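Local coordinates for insecticidal protein (Brevibacillus laterosporus, PDB 7ML9) that probably kills western corn rootworm by forming beta-barrel pores in membranes, as an insecticidal toxin of the epsilon-toxin/MTX2 family, at residues 47-52 / 63-68; 56-61 / 68-73; 201-206 / 286-291. All coordinates share one frame; numbering follows the deposited sequence.

Contact 1 of 3, residues 47-52 / 63-68; sequences AWNTNF and SPTEGI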
loop_
_atom_site.group_PDB
_atom_site.type_symbol
_atom_site.label_atom_id
_atom_site.label_comp_id
_atom_site.label_asym_id
_atom_site.label_seq_id
_atom_site.Cartn_x
_atom_site.Cartn_y
_atom_site.Cartn_z
ATOM N N ALA A 47 -31.521 29.926 -3.202
ATOM C CA ALA A 47 -32.010 31.189 -3.753
ATOM C C ALA A 47 -33.519 31.189 -3.920
ATOM O O ALA A 47 -34.158 32.235 -3.756
ATOM C CB ALA A 47 -31.343 31.478 -5.100
ATOM N N TRP A 48 -34.103 30.039 -4.239
ATOM C CA TRP A 48 -35.486 29.979 -4.672
ATOM C C TRP A 48 -36.328 28.996 -3.880
ATOM O O TRP A 48 -37.505 28.826 -4.205
ATOM C CB TRP A 48 -35.553 29.614 -6.168
ATOM C CG TRP A 48 -34.934 30.648 -7.074
ATOM C CD1 TRP A 48 -33.885 30.472 -7.930
ATOM C CD2 TRP A 48 -35.335 32.020 -7.214
ATOM N NE1 TRP A 48 -33.604 31.646 -8.588
ATOM C CE2 TRP A 48 -34.479 32.610 -8.167
ATOM C CE3 TRP A 48 -36.340 32.804 -6.629
ATOM C CZ2 TRP A 48 -34.599 33.947 -8.555
ATOM C CZ3 TRP A 48 -36.452 34.141 -7.010
ATOM C CH2 TRP A 48 -35.589 34.694 -7.965
ATOM N N ASN A 49 -35.756 28.325 -2.875
ATOM C CA ASN A 49 -36.461 27.313 -2.080
ATOM C C ASN A 49 -36.997 26.170 -2.936
ATOM O O ASN A 49 -38.085 25.647 -2.689
ATOM C CB ASN A 49 -37.580 27.946 -1.259
ATOM C CG ASN A 49 -37.043 28.858 -0.197
ATOM O OD1 ASN A 49 -37.195 30.081 -0.264
ATOM N ND2 ASN A 49 -36.362 28.273 0.775
ATOM N N THR A 50 -36.214 25.760 -3.931
ATOM C CA THR A 50 -36.575 24.670 -4.821
ATOM C C THR A 50 -35.953 23.364 -4.325
ATOM O O THR A 50 -35.214 23.339 -3.343
ATOM C CB THR A 50 -36.105 24.987 -6.239
ATOM O OG1 THR A 50 -34.825 25.629 -6.172
ATOM C CG2 THR A 50 -37.111 25.921 -6.940
ATOM N N ASN A 51 -36.224 22.272 -5.033
ATOM C CA ASN A 51 -35.662 20.959 -4.722
ATOM C C ASN A 51 -34.963 20.345 -5.948
ATOM O O ASN A 51 -35.097 19.148 -6.235
ATOM C CB ASN A 51 -36.742 20.030 -4.180
ATOM C CG ASN A 51 -37.784 19.643 -5.239
ATOM O OD1 ASN A 51 -37.928 20.309 -6.274
ATOM N ND2 ASN A 51 -38.493 18.551 -4.993
ATOM N N PHE A 52 -34.215 21.170 -6.689
ATOM C CA PHE A 52 -33.464 20.694 -7.849
ATOM C C PHE A 52 -32.421 19.664 -7.425
ATOM O O PHE A 52 -31.802 19.782 -6.364
ATOM C CB PHE A 52 -32.740 21.848 -8.550
ATOM C CG PHE A 52 -33.661 22.876 -9.198
ATOM C CD1 PHE A 52 -34.616 22.492 -10.122
ATOM C CD2 PHE A 52 -33.541 24.223 -8.890
ATOM C CE1 PHE A 52 -35.454 23.429 -10.726
ATOM C CE2 PHE A 52 -34.383 25.175 -9.487
ATOM C CZ PHE A 52 -35.337 24.768 -10.402
ATOM N N SER A 63 -41.483 26.118 -6.170
ATOM C CA SER A 63 -40.994 26.908 -5.056
ATOM C C SER A 63 -42.176 27.470 -4.283
ATOM O O SER A 63 -43.020 28.159 -4.880
ATOM C CB SER A 63 -40.112 28.040 -5.545
ATOM O OG SER A 63 -40.178 29.144 -4.660
ATOM N N PRO A 64 -42.285 27.215 -2.976
ATOM C CA PRO A 64 -43.386 27.811 -2.201
ATOM C C PRO A 64 -43.385 29.324 -2.240
ATOM O O PRO A 64 -44.425 29.939 -1.983
ATOM C CB PRO A 64 -43.135 27.291 -0.779
ATOM C CG PRO A 64 -42.273 26.082 -0.954
ATOM C CD PRO A 64 -41.411 26.376 -2.143
ATOM N N THR A 65 -42.255 29.942 -2.568
ATOM C CA THR A 65 -42.128 31.389 -2.607
ATOM C C THR A 65 -42.062 31.951 -4.022
ATOM O O THR A 65 -41.929 33.167 -4.180
ATOM C CB THR A 65 -40.877 31.822 -1.826
ATOM O OG1 THR A 65 -40.834 33.251 -1.737
ATOM C CG2 THR A 65 -39.600 31.323 -2.512
ATOM N N GLU A 66 -42.156 31.108 -5.053
ATOM C CA GLU A 66 -41.861 31.571 -6.406
ATOM C C GLU A 66 -42.684 30.872 -7.482
ATOM O O GLU A 66 -42.765 31.356 -8.616
ATOM C CB GLU A 66 -40.375 31.374 -6.701
ATOM C CG GLU A 66 -39.854 32.224 -7.824
ATOM C CD GLU A 66 -39.758 33.666 -7.419
ATOM O OE1 GLU A 66 -39.448 33.910 -6.232
ATOM O OE2 GLU A 66 -39.992 34.547 -8.275
ATOM N N GLY A 67 -43.279 29.733 -7.156
ATOM C CA GLY A 67 -43.990 28.958 -8.152
ATOM C C GLY A 67 -43.080 27.955 -8.836
ATOM O O GLY A 67 -41.993 27.623 -8.350
ATOM N N ILE A 68 -43.539 27.460 -9.987
ATOM C CA ILE A 68 -42.747 26.505 -10.751
ATOM C C ILE A 68 -41.540 27.217 -11.339
ATOM O O ILE A 68 -41.662 28.274 -11.972
ATOM C CB ILE A 68 -43.590 25.834 -11.846
ATOM C CG1 ILE A 68 -44.828 25.164 -11.237
ATOM C CG2 ILE A 68 -42.752 24.809 -12.604
ATOM C CD1 ILE A 68 -44.525 23.981 -10.326
#

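Contact 2 of 3, residues 56-61 / 68-73; sequences DEQQFS and IVFLTP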
loop_
_atom_site.group_PDB
_atom_site.type_symbol
_atom_site.label_atom_id
_atom_site.label_comp_id
_atom_site.label_asym_id
_atom_site.label_seq_id
_atom_site.Cartn_x
_atom_site.Cartn_y
_atom_site.Cartn_z
ATOM N N ASP A 56 -27.436 17.569 -15.573
ATOM C CA ASP A 56 -27.263 18.319 -16.808
ATOM C C ASP A 56 -28.573 18.463 -17.578
ATOM O O ASP A 56 -28.618 19.196 -18.574
ATOM C CB ASP A 56 -26.221 17.631 -17.706
ATOM C CG ASP A 56 -24.797 17.772 -17.176
ATOM O OD1 ASP A 56 -24.574 18.539 -16.211
ATOM O OD2 ASP A 56 -23.895 17.119 -17.744
ATOM N N GLU A 57 -29.629 17.793 -17.136
ATOM C CA GLU A 57 -30.910 17.782 -17.831
ATOM C C GLU A 57 -31.789 18.929 -17.356
ATOM O O GLU A 57 -31.678 19.394 -16.216
ATOM C CB GLU A 57 -31.641 16.459 -17.598
ATOM C CG GLU A 57 -31.068 15.271 -18.353
ATOM C CD GLU A 57 -31.920 14.023 -18.194
ATOM O OE1 GLU A 57 -32.074 13.552 -17.046
ATOM O OE2 GLU A 57 -32.440 13.515 -19.214
ATOM N N GLN A 58 -32.675 19.382 -18.235
ATOM C CA GLN A 58 -33.629 20.390 -17.809
ATOM C C GLN A 58 -34.530 19.793 -16.738
ATOM O O GLN A 58 -34.937 18.630 -16.821
ATOM C CB GLN A 58 -34.454 20.892 -18.991
ATOM C CG GLN A 58 -35.433 21.985 -18.598
ATOM C CD GLN A 58 -36.321 22.396 -19.760
ATOM O OE1 GLN A 58 -37.136 21.605 -20.235
ATOM N NE2 GLN A 58 -36.159 23.628 -20.226
ATOM N N GLN A 59 -34.810 20.572 -15.704
ATOM C CA GLN A 59 -35.693 20.100 -14.649
ATOM C C GLN A 59 -36.513 21.272 -14.136
ATOM O O GLN A 59 -36.176 22.441 -14.357
ATOM C CB GLN A 59 -34.908 19.417 -13.507
ATOM C CG GLN A 59 -34.005 20.331 -12.705
ATOM C CD GLN A 59 -33.066 19.566 -11.752
ATOM O OE1 GLN A 59 -33.511 18.811 -10.883
ATOM N NE2 GLN A 59 -31.767 19.787 -11.905
ATOM N N PHE A 60 -37.611 20.945 -13.459
ATOM C CA PHE A 60 -38.482 21.952 -12.880
ATOM C C PHE A 60 -38.748 21.598 -11.429
ATOM O O PHE A 60 -38.576 20.457 -11.002
ATOM C CB PHE A 60 -39.816 22.101 -13.651
ATOM C CG PHE A 60 -40.714 20.886 -13.578
ATOM C CD1 PHE A 60 -41.578 20.697 -12.506
ATOM C CD2 PHE A 60 -40.706 19.948 -14.596
ATOM C CE1 PHE A 60 -42.402 19.587 -12.445
ATOM C CE2 PHE A 60 -41.526 18.836 -14.540
ATOM C CZ PHE A 60 -42.374 18.655 -13.464
ATOM N N SER A 61 -39.169 22.597 -10.671
ATOM C CA SER A 61 -39.413 22.367 -9.259
ATOM C C SER A 61 -40.334 23.465 -8.758
ATOM O O SER A 61 -40.285 24.602 -9.236
ATOM C CB SER A 61 -38.095 22.340 -8.479
ATOM O OG SER A 61 -38.275 22.783 -7.149
ATOM N N ILE A 68 -43.539 27.460 -9.987
ATOM C CA ILE A 68 -42.747 26.505 -10.751
ATOM C C ILE A 68 -41.540 27.217 -11.339
ATOM O O ILE A 68 -41.662 28.274 -11.972
ATOM C CB ILE A 68 -43.590 25.834 -11.846
ATOM C CG1 ILE A 68 -44.828 25.164 -11.237
ATOM C CG2 ILE A 68 -42.752 24.809 -12.604
ATOM C CD1 ILE A 68 -44.525 23.981 -10.326
ATOM N N VAL A 69 -40.362 26.653 -11.105
ATOM C CA VAL A 69 -39.102 27.234 -11.543
ATOM C C VAL A 69 -38.386 26.191 -12.385
ATOM O O VAL A 69 -38.503 24.986 -12.138
ATOM C CB VAL A 69 -38.227 27.674 -10.346
ATOM C CG1 VAL A 69 -36.999 28.406 -10.825
ATOM C CG2 VAL A 69 -39.018 28.548 -9.407
ATOM N N PHE A 70 -37.650 26.656 -13.388
ATOM C CA PHE A 70 -36.940 25.766 -14.289
ATOM C C PHE A 70 -35.435 25.948 -14.152
ATOM O O PHE A 70 -34.945 27.061 -13.924
ATOM C CB PHE A 70 -37.374 25.994 -15.739
ATOM C CG PHE A 70 -38.599 25.220 -16.122
ATOM C CD1 PHE A 70 -38.492 23.941 -16.647
ATOM C CD2 PHE A 70 -39.863 25.758 -15.935
ATOM C CE1 PHE A 70 -39.618 23.217 -16.995
ATOM C CE2 PHE A 70 -40.995 25.037 -16.278
ATOM C CZ PHE A 70 -40.872 23.764 -16.807
ATOM N N LEU A 71 -34.713 24.835 -14.261
ATOM C CA LEU A 71 -33.256 24.829 -14.316
ATOM C C LEU A 71 -32.872 24.118 -15.602
ATOM O O LEU A 71 -33.167 22.931 -15.771
ATOM C CB LEU A 71 -32.645 24.142 -13.087
ATOM C CG LEU A 71 -31.111 23.998 -13.029
ATOM C CD1 LEU A 71 -30.423 25.307 -13.344
ATOM C CD2 LEU A 71 -30.649 23.437 -11.649
ATOM N N THR A 72 -32.261 24.859 -16.519
ATOM C CA THR A 72 -31.857 24.351 -17.833
ATOM C C THR A 72 -30.385 24.689 -18.002
ATOM O O THR A 72 -30.041 25.791 -18.448
ATOM C CB THR A 72 -32.680 24.976 -18.964
ATOM O OG1 THR A 72 -34.049 25.099 -18.557
ATOM C CG2 THR A 72 -32.589 24.123 -20.237
ATOM N N PRO A 73 -29.485 23.780 -17.630
ATOM C CA PRO A 73 -28.050 24.022 -17.855
ATOM C C PRO A 73 -27.745 24.134 -19.340
ATOM O O PRO A 73 -28.155 23.275 -20.139
ATOM C CB PRO A 73 -27.373 22.793 -17.221
ATOM C CG PRO A 73 -28.420 22.233 -16.241
ATOM C CD PRO A 73 -29.746 22.515 -16.920
HETATM O O HOH W 1 -29.992 21.284 -19.924
#

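Contact 3 of 3, residues 201-206 / 286-291; sequences TYRVLA and KIEDIT. With EDO (1,2-ethanediol), chain I.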
loop_
_atom_site.group_PDB
_atom_site.type_symbol
_atom_site.label_atom_id
_atom_site.label_comp_id
_atom_site.label_asym_id
_atom_site.label_seq_id
_atom_site.Cartn_x
_atom_site.Cartn_y
_atom_site.Cartn_z
ATOM N N THR A 201 31.463 -35.758 20.389
ATOM C CA THR A 201 31.125 -35.462 19.004
ATOM C C THR A 201 29.802 -34.718 19.008
ATOM O O THR A 201 28.814 -35.211 19.561
ATOM C CB THR A 201 31.026 -36.730 18.159
ATOM O OG1 THR A 201 32.272 -37.440 18.205
ATOM C CG2 THR A 201 30.710 -36.360 16.707
ATOM N N TYR A 202 29.792 -33.531 18.415
ATOM C CA TYR A 202 28.602 -32.699 18.345
ATOM C C TYR A 202 28.105 -32.601 16.904
ATOM O O TYR A 202 28.868 -32.741 15.945
ATOM C CB TYR A 202 28.881 -31.297 18.889
ATOM C CG TYR A 202 28.914 -31.190 20.393
ATOM C CD1 TYR A 202 28.722 -32.309 21.203
ATOM C CD2 TYR A 202 29.119 -29.953 21.009
ATOM C CE1 TYR A 202 28.749 -32.203 22.581
ATOM C CE2 TYR A 202 29.147 -29.839 22.385
ATOM C CZ TYR A 202 28.962 -30.968 23.163
ATOM O OH TYR A 202 28.977 -30.854 24.528
ATOM N N ARG A 203 26.803 -32.406 16.766
ATOM C CA ARG A 203 26.166 -32.189 15.478
ATOM C C ARG A 203 25.531 -30.810 15.520
ATOM O O ARG A 203 24.850 -30.479 16.494
ATOM C CB ARG A 203 25.113 -33.261 15.212
ATOM C CG ARG A 203 24.489 -33.200 13.852
ATOM C CD ARG A 203 23.778 -34.504 13.567
ATOM N NE ARG A 203 22.440 -34.522 14.141
ATOM C CZ ARG A 203 21.741 -35.626 14.379
ATOM N NH1 ARG A 203 22.266 -36.814 14.101
ATOM N NH2 ARG A 203 20.522 -35.543 14.902
ATOM N N VAL A 204 25.786 -29.997 14.497
ATOM C CA VAL A 204 25.160 -28.685 14.357
ATOM C C VAL A 204 24.118 -28.780 13.253
ATOM O O VAL A 204 24.461 -29.090 12.108
ATOM C CB VAL A 204 26.182 -27.589 14.030
ATOM C CG1 VAL A 204 25.488 -26.218 14.008
ATOM C CG2 VAL A 204 27.309 -27.610 15.032
ATOM N N LEU A 205 22.852 -28.527 13.594
ATOM C CA LEU A 205 21.762 -28.425 12.628
ATOM C C LEU A 205 21.369 -26.963 12.465
ATOM O O LEU A 205 21.258 -26.232 13.455
ATOM C CB LEU A 205 20.532 -29.217 13.070
ATOM C CG LEU A 205 20.601 -30.680 13.497
ATOM C CD1 LEU A 205 19.194 -31.213 13.718
ATOM C CD2 LEU A 205 21.256 -31.498 12.453
ATOM N N ALA A 206 21.140 -26.538 11.219
ATOM C CA ALA A 206 20.826 -25.144 10.918
ATOM C C ALA A 206 19.420 -25.040 10.343
ATOM O O ALA A 206 19.003 -25.877 9.528
ATOM C CB ALA A 206 21.832 -24.528 9.931
ATOM N N LYS A 286 21.124 -25.416 16.167
ATOM C CA LYS A 286 20.813 -26.356 17.231
ATOM C C LYS A 286 21.993 -27.315 17.370
ATOM O O LYS A 286 22.381 -27.971 16.396
ATOM C CB LYS A 286 19.519 -27.086 16.889
ATOM C CG LYS A 286 19.076 -28.201 17.792
ATOM C CD LYS A 286 18.016 -29.011 17.054
ATOM C CE LYS A 286 16.764 -29.229 17.874
ATOM N NZ LYS A 286 16.410 -30.677 17.942
ATOM N N ILE A 287 22.570 -27.379 18.570
ATOM C CA ILE A 287 23.768 -28.175 18.839
ATOM C C ILE A 287 23.356 -29.435 19.582
ATOM O O ILE A 287 22.781 -29.354 20.672
ATOM C CB ILE A 287 24.790 -27.385 19.666
ATOM C CG1 ILE A 287 24.980 -25.983 19.093
ATOM C CG2 ILE A 287 26.102 -28.175 19.785
ATOM C CD1 ILE A 287 25.472 -25.964 17.673
ATOM N N GLU A 288 23.666 -30.599 19.011
ATOM C CA GLU A 288 23.299 -31.882 19.595
ATOM C C GLU A 288 24.543 -32.686 19.951
ATOM O O GLU A 288 25.502 -32.742 19.179
ATOM C CB GLU A 288 22.437 -32.707 18.646
ATOM C CG GLU A 288 21.069 -32.120 18.359
ATOM C CD GLU A 288 20.247 -32.994 17.427
ATOM O OE1 GLU A 288 20.832 -33.902 16.791
ATOM O OE2 GLU A 288 19.015 -32.777 17.337
ATOM N N ASP A 289 24.507 -33.323 21.118
ATOM C CA ASP A 289 25.561 -34.243 21.542
ATOM C C ASP A 289 25.218 -35.613 20.975
ATOM O O ASP A 289 24.219 -36.224 21.374
ATOM C CB ASP A 289 25.657 -34.270 23.066
ATOM C CG ASP A 289 26.864 -35.060 23.574
ATOM O OD1 ASP A 289 27.478 -35.808 22.787
ATOM O OD2 ASP A 289 27.194 -34.918 24.771
ATOM N N ILE A 290 26.020 -36.087 20.026
ATOM C CA ILE A 290 25.803 -37.389 19.417
ATOM C C ILE A 290 26.934 -38.355 19.765
ATOM O O ILE A 290 27.143 -39.334 19.059
ATOM C CB ILE A 290 25.622 -37.279 17.895
ATOM C CG1 ILE A 290 26.812 -36.561 17.268
ATOM C CG2 ILE A 290 24.326 -36.554 17.574
ATOM C CD1 ILE A 290 26.982 -36.860 15.791
ATOM N N THR A 291 27.682 -38.060 20.827
ATOM C CA THR A 291 28.773 -38.933 21.258
ATOM C C THR A 291 28.297 -40.376 21.418
ATOM O O THR A 291 28.861 -41.303 20.822
ATOM C CB THR A 291 29.358 -38.402 22.566
ATOM O OG1 THR A 291 29.736 -37.028 22.393
ATOM C CG2 THR A 291 30.576 -39.228 22.999
HETATM C C1 EDO I . 25.581 -36.479 11.363
HETATM O O1 EDO I . 25.640 -35.431 10.389
HETATM C C2 EDO I . 24.346 -37.336 11.140
HETATM O O2 EDO I . 23.659 -37.458 12.388
#

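Contact 1 of 3, residues 47-52 / 63-68
The indole of Trp-48 lies beside the carboxylate of Glu-66. The benzo edge does the touching. Glu-66 OE1 comes up at the ring edge, near its plane, 3.1 Å from Trp-48 CZ3, where it meets the weakly positive ring hydrogens. The side chains cross obliquely, and the carboxylate plane is turned 65° from that of the indole. Trp-48 CG, anti to its carbonyl carbon (chi1 -64°), brings this edge to Glu-66. Glu-66 CG stands anti to its backbone N, and a bend at chi2 (72°) folds the acid group back toward the ring. Ala-47 CB lies 3.9 Å above one face of the Trp-48 ring, offset toward the rim.

The hydrogen bond of the contact comes from a serine. Ser-63 OG donates to Trp-48 O at 2.7 Å, nearly along the C=O axis. This ties down a carbonyl at the end of helix 28-48. The same OG also receives a weak bond from Thr-65 N, so the hydroxyl links the helix end to the turn.

Asn-49 is the first residue to leave the helix, with positive phi. Its OD1 meets Thr-65 CG2 at 3.5 Å, and the two side chains cross at about a right angle. Asn-49 O lies 3.4 Å from Pro-64 CD. The methyl CG2 of Thr-50 rests on Ser-63 CB, while Thr-50 OG1 is hydrogen-bonded to Asn-45 of the helix.

Within the turn, Ser-63 O accepts from both Glu-66 N and Gly-67 N. The backbone angles of Gly-67 leave no room for a CB beside Glu-66 O, so glycine fits here. Glu-66 and Gly-67 lie across from the single Ser-63, a classic beta bulge. The contact thus sets the C-terminal end of a helix against the bulged turn of a beta hairpin.

Contact 2 of 3, residues 56-61 / 68-73
Ile-68 opens the segment where the chain turns a corner. Its CG2, anti to the backbone N, approaches Phe-60 CB at 4.1 Å. Val-69 pairs with Ser-61 through two backbone bonds, Val-69 N to Ser-61 O at 2.8 Å and Ser-61 N to Val-69 O at 2.9 Å. The Ser-61 hydroxyl turns to Asn-51.

Phe-70 sits opposite Phe-60 in a non-hydrogen-bonded pair. Phe-60 CB lies over one face of the Phe-70 ring, 3.7 Å from its centroid, a CH-pi contact. Phe-60 CG takes the crowded position between backbone N and carbonyl carbon (chi1 66°), which turns its ring off the partner strand and leaves CB over Phe-70. The two ring planes stand 52° apart. Strands 59-63 and 69-71 form an antiparallel beta hairpin, with these phenylalanines on one side and Gln-59, Ser-61, Val-69 and Leu-71 on the other.

Leu-71 is bonded in both directions to Gln-59; Leu-71 N to Gln-59 O is almost straight at 176°. Leu-71 CD2 lies 3.8 Å from Gln-59 NE2, which is held by Lys-53 O. Leu-71 also packs on Phe-44 of helix 28-48.

Thr-72 OG1 accepts from Gln-58 NE2 at 3.1 Å, in the plane of the Gln-58 amide. The extended Gln-58 chain runs alongside Thr-72. Pro-73 sets CG 3.8 Å from Asp-56 O, and one water donates to both Asp-56 O and Pro-73 O.

Contact 3 of 3, residues 201-206 / 286-291
Backbone bonds frame this antiparallel pair. Arg-203 and Glu-288 exchange two N-H...O bonds, as do Leu-205 and Lys-286. Beyond the last strand pair, Ile-290 N donates to Thr-201 O, and Thr-201 N turns to a side chain, Thr-291 OG1, at 2.9 Å.

On the face of Arg-203, Leu-205, Lys-286 and Glu-288, the three charged residues form a salt-bridge network. The Arg-203 chain bends at chi3 (84°), bringing its NH2 2.5 Å from Glu-288 OE1. Guanidinium and carboxylate planes stand 49° apart. Lys-286 NZ makes a longer salt bridge to Glu-288 OE2 (3.4 Å), its hydrogen bond weak. The buried Glu-288 carboxylate sits between two cations, which probably favours its charged form. Ile-290 CG2 lies 4.0 Å above one face of the Arg-203 guanidinium. A 1,2-ethanediol, probably from the crystallisation liquor, accepts a very short bond from Arg-203 NH1.

Asp-289 OD1 grips Thr-291 twice. Its anti lone pair takes Thr-291 N, an Asx turn. The syn lone pair of Asp-289 OD1 takes Thr-291 OG1 at 2.6 Å, which probably helps orient that hydroxyl toward Thr-201 N.

On the other face, Asp-289 sits at the edge of the Tyr-202 ring. Ile-287 CD1 packs on Val-204 CG2 at 3.6 Å, and Ile-287 CG2 meets Tyr-202 CD2 at 3.7 Å. Strand 86-115 flanks Tyr-202 and Val-204, and strand 303-323 flanks Ile-287. Such long neighbouring strands characterise the elongated, beta-rich aerolysin/epsilon-toxin-like fold.

How the contacts relate
Contacts 1 and 2 are neighbours, with centres 11 Å apart, and they share Ile-68. Their segments alternate along the chain. Asn-51 OD1 of contact 1 lies 2.6 Å from Ser-61 OG of contact 2, a probable hydrogen bond. The Phe-52 ring also reaches across, with CD1 3.4 Å from Gln-59 CG. The helix end, bulged turn and hairpin thus pack against one another. The Asp-56 side chain of contact 2 is about 9 Å from the bound sodium, whose site includes Glu-30 and Asp-34. Contact 3 lies on the other side of the chain's centre. Its centre is about 90 Å from that of contact 1 and 87 Å from that of contact 2.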